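Local coordinates for 6-phosphofructokinase isozyme 2 (Escherichia coli, PDB 3UMO), which phosphorylates D-fructose 6-phosphate to fructose 1,6-bisphosphate with magnesium and ATP, the first committing step of glycolysis, and works as a homodimer, at residues L13-I18 with T89-H94; V44-A49 with A74-P79; A85-R90 with P109-N114. All coordinates share one frame; numbering follows the deposited sequence.

Contact 1 of 3, residues L13-I18 with T89-H94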
loop_
_atom_site.group_PDB
_atom_site.type_symbol
_atom_site.label_atom_id
_atom_site.label_comp_id
_atom_site.label_asym_id
_atom_site.label_seq_id
_atom_site.Cartn_x
_atom_site.Cartn_y
_atom_site.Cartn_z
ATOM N N LEU A 13 -8.810 1.945 25.447
ATOM C CA LEU A 13 -7.783 2.958 25.637
ATOM C C LEU A 13 -6.957 2.955 24.364
ATOM O O LEU A 13 -6.144 2.057 24.145
ATOM C CB LEU A 13 -6.888 2.633 26.836
ATOM C CG LEU A 13 -5.780 3.660 27.096
ATOM C CD1 LEU A 13 -6.394 4.959 27.586
ATOM C CD2 LEU A 13 -4.769 3.130 28.107
ATOM N N ASP A 14 -7.178 3.945 23.510
ATOM C CA ASP A 14 -6.554 3.934 22.195
ATOM C C ASP A 14 -5.172 4.571 22.218
ATOM O O ASP A 14 -4.928 5.537 22.943
ATOM C CB ASP A 14 -7.452 4.620 21.158
ATOM C CG ASP A 14 -8.758 3.882 20.940
ATOM O OD1 ASP A 14 -8.817 2.673 21.256
ATOM O OD2 ASP A 14 -9.723 4.506 20.453
ATOM N N SER A 15 -4.268 4.003 21.430
ATOM C CA SER A 15 -2.930 4.556 21.279
ATOM C C SER A 15 -2.841 5.236 19.928
ATOM O O SER A 15 -3.182 4.639 18.912
ATOM C CB SER A 15 -1.874 3.451 21.348
ATOM O OG SER A 15 -1.759 2.917 22.652
ATOM N N ALA A 16 -2.392 6.485 19.912
ATOM C CA ALA A 16 -2.124 7.167 18.651
ATOM C C ALA A 16 -0.618 7.323 18.508
ATOM O O ALA A 16 0.043 7.923 19.362
ATOM C CB ALA A 16 -2.801 8.527 18.612
ATOM N N THR A 17 -0.074 6.771 17.430
ATOM C CA THR A 17 1.364 6.823 17.213
ATOM C C THR A 17 1.709 7.310 15.811
ATOM O O THR A 17 0.838 7.377 14.929
ATOM C CB THR A 17 2.013 5.447 17.463
ATOM O OG1 THR A 17 3.436 5.567 17.368
ATOM C CG2 THR A 17 1.519 4.419 16.448
ATOM N N ILE A 18 2.982 7.643 15.613
ATOM C CA ILE A 18 3.465 8.192 14.354
ATOM C C ILE A 18 4.634 7.353 13.844
ATOM O O ILE A 18 5.472 6.903 14.629
ATOM C CB ILE A 18 3.924 9.659 14.545
ATOM C CG1 ILE A 18 2.748 10.529 15.005
ATOM C CG2 ILE A 18 4.497 10.217 13.267
ATOM C CD1 ILE A 18 3.172 11.906 15.522
ATOM N N THR A 89 -8.959 -3.377 30.142
ATOM C CA THR A 89 -9.436 -2.538 29.043
ATOM C C THR A 89 -8.502 -2.630 27.836
ATOM O O THR A 89 -7.299 -2.379 27.954
ATOM C CB THR A 89 -9.585 -1.066 29.502
ATOM O OG1 THR A 89 -10.614 -0.987 30.497
ATOM C CG2 THR A 89 -9.944 -0.151 28.326
ATOM N N ARG A 90 -9.066 -3.008 26.689
ATOM C CA ARG A 90 -8.293 -3.265 25.474
ATOM C C ARG A 90 -7.904 -1.980 24.747
ATOM O O ARG A 90 -8.463 -0.914 25.009
ATOM C CB ARG A 90 -9.069 -4.189 24.530
ATOM C CG ARG A 90 -9.255 -5.605 25.052
ATOM C CD ARG A 90 -7.914 -6.283 25.301
ATOM N NE ARG A 90 -8.040 -7.734 25.453
ATOM C CZ ARG A 90 -8.091 -8.369 26.620
ATOM N NH1 ARG A 90 -8.200 -9.692 26.651
ATOM N NH2 ARG A 90 -8.032 -7.686 27.758
ATOM N N GLN A 91 -6.947 -2.098 23.831
ATOM C CA GLN A 91 -6.393 -0.942 23.133
ATOM C C GLN A 91 -6.511 -1.073 21.620
ATOM O O GLN A 91 -6.127 -2.101 21.052
ATOM C CB GLN A 91 -4.913 -0.784 23.477
ATOM C CG GLN A 91 -4.590 -0.715 24.964
ATOM C CD GLN A 91 -3.323 0.082 25.231
ATOM O OE1 GLN A 91 -2.387 -0.404 25.864
ATOM N NE2 GLN A 91 -3.290 1.320 24.741
ATOM N N ASN A 92 -7.038 -0.038 20.968
ATOM C CA ASN A 92 -6.962 0.041 19.512
ATOM C C ASN A 92 -5.789 0.931 19.114
ATOM O O ASN A 92 -5.288 1.703 19.932
ATOM C CB ASN A 92 -8.270 0.555 18.901
ATOM C CG ASN A 92 -9.412 -0.410 19.096
ATOM O OD1 ASN A 92 -9.200 -1.618 19.178
ATOM N ND2 ASN A 92 -10.628 0.114 19.186
ATOM N N LEU A 93 -5.344 0.813 17.867
ATOM C CA LEU A 93 -4.163 1.546 17.429
ATOM C C LEU A 93 -4.444 2.445 16.234
ATOM O O LEU A 93 -4.962 1.989 15.207
ATOM C CB LEU A 93 -3.017 0.587 17.092
ATOM C CG LEU A 93 -1.680 1.252 16.739
ATOM C CD1 LEU A 93 -1.129 2.040 17.921
ATOM C CD2 LEU A 93 -0.652 0.236 16.236
ATOM N N HIS A 94 -4.080 3.719 16.379
ATOM C CA HIS A 94 -4.182 4.708 15.316
ATOM C C HIS A 94 -2.764 5.052 14.889
ATOM O O HIS A 94 -1.963 5.514 15.704
ATOM C CB HIS A 94 -4.891 5.964 15.840
ATOM C CG HIS A 94 -5.002 7.074 14.838
ATOM N ND1 HIS A 94 -3.975 7.963 14.595
ATOM C CD2 HIS A 94 -6.026 7.453 14.040
ATOM C CE1 HIS A 94 -4.361 8.834 13.676
ATOM N NE2 HIS A 94 -5.601 8.547 13.325
HETATM O O HOH W 1 -11.385 3.065 19.001
HETATM O O HOH W 2 -1.562 8.883 15.355
#

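Contact 2 of 3, residues V44-A49 with A74-P79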
loop_
_atom_site.group_PDB
_atom_site.type_symbol
_atom_site.label_atom_id
_atom_site.label_comp_id
_atom_site.label_asym_id
_atom_site.label_seq_id
_atom_site.Cartn_x
_atom_site.Cartn_y
_atom_site.Cartn_z
ATOM N N VAL A 44 -19.493 9.724 22.165
ATOM C CA VAL A 44 -20.726 10.500 22.159
ATOM C C VAL A 44 -20.718 11.479 23.336
ATOM O O VAL A 44 -21.051 12.659 23.181
ATOM C CB VAL A 44 -21.973 9.588 22.213
ATOM C CG1 VAL A 44 -23.240 10.408 22.460
ATOM C CG2 VAL A 44 -22.100 8.814 20.916
ATOM N N ALA A 45 -20.304 10.993 24.507
ATOM C CA ALA A 45 -20.234 11.841 25.698
ATOM C C ALA A 45 -19.207 12.969 25.533
ATOM O O ALA A 45 -19.436 14.107 25.963
ATOM C CB ALA A 45 -19.922 11.011 26.937
ATOM N N ARG A 46 -18.074 12.654 24.914
ATOM C CA ARG A 46 -17.047 13.666 24.668
ATOM C C ARG A 46 -17.535 14.728 23.680
ATOM O O ARG A 46 -17.312 15.928 23.880
ATOM C CB ARG A 46 -15.753 13.016 24.179
ATOM C CG ARG A 46 -15.123 12.072 25.201
ATOM C CD ARG A 46 -13.931 11.330 24.613
ATOM N NE ARG A 46 -12.769 12.198 24.445
ATOM C CZ ARG A 46 -11.992 12.206 23.367
ATOM N NH1 ARG A 46 -12.254 11.394 22.354
ATOM N NH2 ARG A 46 -10.950 13.028 23.300
ATOM N N ALA A 47 -18.220 14.289 22.627
ATOM C CA ALA A 47 -18.771 15.219 21.635
ATOM C C ALA A 47 -19.791 16.137 22.285
ATOM O O ALA A 47 -19.848 17.339 21.998
ATOM C CB ALA A 47 -19.409 14.456 20.472
ATOM N N ILE A 48 -20.598 15.571 23.176
ATOM C CA ILE A 48 -21.610 16.358 23.862
ATOM C C ILE A 48 -20.953 17.447 24.706
ATOM O O ILE A 48 -21.410 18.591 24.720
ATOM C CB ILE A 48 -22.544 15.462 24.700
ATOM C CG1 ILE A 48 -23.551 14.779 23.767
ATOM C CG2 ILE A 48 -23.251 16.276 25.777
ATOM C CD1 ILE A 48 -24.380 13.665 24.425
ATOM N N ALA A 49 -19.859 17.101 25.378
ATOM C CA ALA A 49 -19.094 18.087 26.134
ATOM C C ALA A 49 -18.585 19.214 25.229
ATOM O O ALA A 49 -18.694 20.394 25.578
ATOM C CB ALA A 49 -17.935 17.419 26.864
ATOM N N ALA A 74 -11.694 12.162 33.153
ATOM C CA ALA A 74 -11.744 13.103 34.266
ATOM C C ALA A 74 -11.078 14.411 33.855
ATOM O O ALA A 74 -11.583 15.493 34.151
ATOM C CB ALA A 74 -11.054 12.521 35.489
ATOM N N ASP A 75 -9.941 14.298 33.169
ATOM C CA ASP A 75 -9.206 15.465 32.692
ATOM C C ASP A 75 -10.000 16.236 31.638
ATOM O O ASP A 75 -9.804 17.439 31.455
ATOM C CB ASP A 75 -7.840 15.047 32.134
ATOM C CG ASP A 75 -6.893 14.546 33.217
ATOM O OD1 ASP A 75 -7.176 14.771 34.414
ATOM O OD2 ASP A 75 -5.858 13.936 32.868
ATOM N N GLU A 76 -10.899 15.537 30.950
ATOM C CA GLU A 76 -11.744 16.161 29.936
ATOM C C GLU A 76 -13.071 16.617 30.528
ATOM O O GLU A 76 -13.941 17.115 29.812
ATOM C CB GLU A 76 -11.978 15.204 28.766
ATOM C CG GLU A 76 -10.708 14.881 28.001
ATOM C CD GLU A 76 -10.960 14.023 26.781
ATOM O OE1 GLU A 76 -12.113 13.575 26.591
ATOM O OE2 GLU A 76 -10.000 13.799 26.011
ATOM N N ASN A 77 -13.211 16.438 31.839
ATOM C CA ASN A 77 -14.421 16.817 32.569
ATOM C C ASN A 77 -15.685 16.120 32.072
ATOM O O ASN A 77 -16.775 16.692 32.099
ATOM C CB ASN A 77 -14.600 18.339 32.587
ATOM C CG ASN A 77 -13.548 19.035 33.428
ATOM O OD1 ASN A 77 -13.239 18.603 34.540
ATOM N ND2 ASN A 77 -12.982 20.116 32.896
ATOM N N VAL A 78 -15.525 14.880 31.623
ATOM C CA VAL A 78 -16.655 14.036 31.256
ATOM C C VAL A 78 -16.997 13.155 32.453
ATOM O O VAL A 78 -16.172 12.343 32.882
ATOM C CB VAL A 78 -16.312 13.147 30.047
ATOM C CG1 VAL A 78 -17.473 12.207 29.721
ATOM C CG2 VAL A 78 -15.942 14.006 28.842
ATOM N N PRO A 79 -18.206 13.321 33.011
ATOM C CA PRO A 79 -18.600 12.493 34.155
ATOM C C PRO A 79 -18.724 11.034 33.747
ATOM O O PRO A 79 -19.158 10.741 32.630
ATOM C CB PRO A 79 -19.967 13.061 34.553
ATOM C CG PRO A 79 -20.468 13.753 33.334
ATOM C CD PRO A 79 -19.256 14.279 32.627
#

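Contact 3 of 3, residues A85-R90 with P109-N114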
loop_
_atom_site.group_PDB
_atom_site.type_symbol
_atom_site.label_atom_id
_atom_site.label_comp_id
_atom_site.label_asym_id
_atom_site.label_seq_id
_atom_site.Cartn_x
_atom_site.Cartn_y
_atom_site.Cartn_z
ATOM N N ALA A 85 -14.052 -4.364 35.842
ATOM C CA ALA A 85 -14.117 -5.654 35.163
ATOM C C ALA A 85 -12.818 -6.430 35.334
ATOM O O ALA A 85 -11.749 -5.838 35.500
ATOM C CB ALA A 85 -14.439 -5.466 33.687
ATOM N N LYS A 86 -12.916 -7.756 35.285
ATOM C CA LYS A 86 -11.755 -8.621 35.475
ATOM C C LYS A 86 -10.773 -8.520 34.311
ATOM O O LYS A 86 -9.565 -8.454 34.521
ATOM C CB LYS A 86 -12.194 -10.074 35.676
ATOM C CG LYS A 86 -13.013 -10.307 36.937
ATOM C CD LYS A 86 -12.119 -10.494 38.156
ATOM C CE LYS A 86 -12.929 -10.561 39.448
ATOM N NZ LYS A 86 -13.428 -9.219 39.868
ATOM N N ASP A 87 -11.299 -8.513 33.089
ATOM C CA ASP A 87 -10.473 -8.443 31.887
ATOM C C ASP A 87 -10.054 -6.994 31.633
ATOM O O ASP A 87 -10.888 -6.084 31.669
ATOM C CB ASP A 87 -11.250 -9.009 30.693
ATOM C CG ASP A 87 -10.347 -9.420 29.538
ATOM O OD1 ASP A 87 -9.113 -9.514 29.733
ATOM O OD2 ASP A 87 -10.884 -9.663 28.435
ATOM N N TRP A 88 -8.768 -6.775 31.372
ATOM C CA TRP A 88 -8.248 -5.413 31.259
ATOM C C TRP A 88 -8.732 -4.681 30.002
ATOM O O TRP A 88 -8.888 -5.280 28.932
ATOM C CB TRP A 88 -6.710 -5.395 31.337
ATOM C CG TRP A 88 -6.017 -5.806 30.062
ATOM C CD1 TRP A 88 -5.773 -5.024 28.960
ATOM C CD2 TRP A 88 -5.462 -7.094 29.768
ATOM N NE1 TRP A 88 -5.114 -5.755 27.999
ATOM C CE2 TRP A 88 -4.909 -7.022 28.470
ATOM C CE3 TRP A 88 -5.386 -8.295 30.472
ATOM C CZ2 TRP A 88 -4.286 -8.117 27.868
ATOM C CZ3 TRP A 88 -4.766 -9.379 29.872
ATOM C CH2 TRP A 88 -4.226 -9.282 28.582
ATOM N N THR A 89 -8.959 -3.377 30.142
ATOM C CA THR A 89 -9.436 -2.538 29.043
ATOM C C THR A 89 -8.502 -2.630 27.836
ATOM O O THR A 89 -7.299 -2.379 27.954
ATOM C CB THR A 89 -9.585 -1.066 29.502
ATOM O OG1 THR A 89 -10.614 -0.987 30.497
ATOM C CG2 THR A 89 -9.944 -0.151 28.326
ATOM N N ARG A 90 -9.066 -3.008 26.689
ATOM C CA ARG A 90 -8.293 -3.265 25.474
ATOM C C ARG A 90 -7.904 -1.980 24.747
ATOM O O ARG A 90 -8.463 -0.914 25.009
ATOM C CB ARG A 90 -9.069 -4.189 24.530
ATOM C CG ARG A 90 -9.255 -5.605 25.052
ATOM C CD ARG A 90 -7.914 -6.283 25.301
ATOM N NE ARG A 90 -8.040 -7.734 25.453
ATOM C CZ ARG A 90 -8.091 -8.369 26.620
ATOM N NH1 ARG A 90 -8.200 -9.692 26.651
ATOM N NH2 ARG A 90 -8.032 -7.686 27.758
ATOM N N PRO A 109 -11.487 -6.155 19.163
ATOM C CA PRO A 109 -12.637 -6.229 20.069
ATOM C C PRO A 109 -12.338 -5.647 21.446
ATOM O O PRO A 109 -11.170 -5.536 21.846
ATOM C CB PRO A 109 -12.885 -7.737 20.193
ATOM C CG PRO A 109 -12.254 -8.326 18.955
ATOM C CD PRO A 109 -11.045 -7.492 18.732
ATOM N N GLY A 110 -13.395 -5.269 22.162
ATOM C CA GLY A 110 -13.238 -4.789 23.523
ATOM C C GLY A 110 -12.933 -5.940 24.464
ATOM O O GLY A 110 -13.015 -7.112 24.080
ATOM N N ALA A 111 -12.586 -5.613 25.705
ATOM C CA ALA A 111 -12.377 -6.634 26.727
ATOM C C ALA A 111 -13.627 -7.489 26.913
ATOM O O ALA A 111 -14.747 -7.059 26.634
ATOM C CB ALA A 111 -11.981 -5.995 28.050
ATOM N N ALA A 112 -13.426 -8.703 27.402
ATOM C CA ALA A 112 -14.542 -9.593 27.693
ATOM C C ALA A 112 -15.344 -9.081 28.884
ATOM O O ALA A 112 -14.813 -8.380 29.749
ATOM C CB ALA A 112 -14.044 -11.003 27.954
ATOM N N LEU A 113 -16.628 -9.426 28.914
ATOM C CA LEU A 113 -17.497 -9.087 30.035
ATOM C C LEU A 113 -18.128 -10.375 30.528
ATOM O O LEU A 113 -18.691 -11.124 29.733
ATOM C CB LEU A 113 -18.610 -8.134 29.594
ATOM C CG LEU A 113 -18.398 -6.623 29.647
ATOM C CD1 LEU A 113 -19.655 -5.913 29.157
ATOM C CD2 LEU A 113 -18.053 -6.187 31.060
ATOM N N ASN A 114 -18.038 -10.653 31.824
ATOM C CA ASN A 114 -18.747 -11.818 32.345
ATOM C C ASN A 114 -20.183 -11.445 32.687
ATOM O O ASN A 114 -20.566 -10.282 32.581
ATOM C CB ASN A 114 -18.016 -12.485 33.524
ATOM C CG ASN A 114 -17.864 -11.573 34.733
ATOM O OD1 ASN A 114 -18.746 -10.774 35.049
ATOM N ND2 ASN A 114 -16.737 -11.702 35.424
HETATM O O HOH W 3 -14.046 -9.147 32.493
HETATM O O HOH W 4 -12.125 -2.978 26.630
#

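Contact 1 of 3, residues L13-I18 with T89-H94
Strands 12-19 and 93-97 run parallel in the small four-stranded sheet of this PfkB kinase, and residues 89-92 lead into the second strand. Pairing starts ahead of the regular strand, where Leu13 N donates to Arg90 O. Ser15 then bonds on both sides: its N donates to Asn92 O at 2.9 Å and its O accepts His94 N at 2.8 Å, before Thr17 N closes on His94 O.

Gln91 and Leu13 lie side by side and point the same way. The amide NE2 of Gln91 bonds Leu13 O at 3.0 Å from above the carbonyl plane, 39° out of it. Ser15, on the face shared with Leu93, offers its CB to Leu93 CD1 at 3.8 Å. As in many ribokinase-like sugar kinases, the small sheet probably serves as a lid over the sugar site and also forms dimer contacts; here Leu93 packs on Leu93 of the second subunit, and Leu13, Asp14 and residues 90-92 belong to the substrate site.

Asp14 and Asn92 also stand alongside each other. Asp14 OD1 accepts Asn92 N at a long 3.3 Å, on the anti side but 27° out of the carboxylate plane, and also bonds Ser12 OG, while a water joins Asp14 OD2 to Asn92 ND2. A second water, at the His94 ring edge, lies 2.7 Å from His94 ND1 and donates to Thr17 O; His94 NE2 bonds Gln103 OE1.

Contact 2 of 3, residues V44-A49 with A74-P79
Glu76 OE1 receives Arg46 NE at 2.6 Å, a nearly straight bond of 168° at the N-H, and it does so through its syn lone pair. The second carboxylate oxygen, OE2, takes Arg46 NH2 at 3.0 Å, so the guanidinium grips the acid side-on with two nitrogens, one to each oxygen. The two flat groups are nearly coplanar, their planes 22° apart. OE1 sits at the guanidinium edge, close to its plane, while OE2 is tilted further from it. This pairing should restrain the carboxylate from turning about its last torsion. The bend of the arginine at chi3 (73°) takes its chain out of the extended course at NE, whereas Glu76 stays extended beyond CG. The remaining guanidinium nitrogen, NH1, bonds OD1 of Asn43, a residue of the substrate site.

The salt bridge joins helix 40-50 to Glu76, just past the end of helix 63-75, where Asn77 leaves helical geometry with positive phi in a Schellman motif, its N bonded to Ala74 O at 3.0 Å. Both helices belong to the alpha/beta layers of the ribokinase-like fold. Just beyond the turn, Val78 is directed toward helix 40-50, and both its methyls touch it. CG1, anti to the backbone N, meets Ala45 CB at 3.9 Å; CG2 approaches Arg46 CG at 4.2 Å and, more loosely, Ala49 CB at 4.4 Å. Ala45 also touches Ala55 of strand 55-61 and Thr6 of strand 4-7.

Contact 3 of 3, residues A85-R90 with P109-N114
Asp87 reaches across to Ala112 from its CB onward. CB lies 3.7 Å from Ala112 O, and CG, anti to the backbone N (chi1 -160°), comes 4.1 Å from Ala111 CB. At the tip the oxygens divide the work. OD2 accepts Ala112 N at 2.9 Å, met on the anti side 18° out of the carboxylate plane, and touches Ala112 CB. OD1 turns to its own segment and takes Arg90 NH2 in a salt bridge, at 2.9 Å and from above the carboxylate plane; a weak bond from NH1 adds to it. The carboxylate thus ties a backbone N-H of one loop to a guanidinium of the other. An alanine here would probably leave Ala112 N and the Arg90 guanidinium without these acceptors, and the arginine freer to swing.

That guanidinium is held further by Trp88, whose ring has Arg90 NH2 3.2 Å above its centre, in a cation-pi contact. Arg90 CG packs on Ala111 N at 3.4 Å, and Ala111 CB nestles against Trp88 O. Two waters bridge the segments: one links Asp87 N to Ala112 O, the other accepts from both Arg90 N and Ala111 N.

Trp88 also meets Phe35 of the second subunit. At the protein surface two antiparallel loop segments join, one carrying Arg90 of the substrate site and the other leading into helix 115-125, with Asn114 at its N-cap, OD1 bonded to Glu117 N.

In the fold
Contacts 1 and 3 share Thr89 and Arg90: the chain passes from the loop pairing of 85-90 with 109-114 straight into the strand pairing of 13-18 with 89-94, and both touch the second subunit. Contact 1 is partly buried and rests on regular backbone bonds between parallel strands, whereas contact 3 lies at the surface and relies on one carboxylate, an arginine and bridging waters. Contact 2 is also partly buried but joins other elements, helix 40-50 and the end of helix 63-75, through a salt bridge and a small apolar patch. It is nested within the chain loop closed by contact 1, about 8 Å away between nearest atoms, and touches no other subunit.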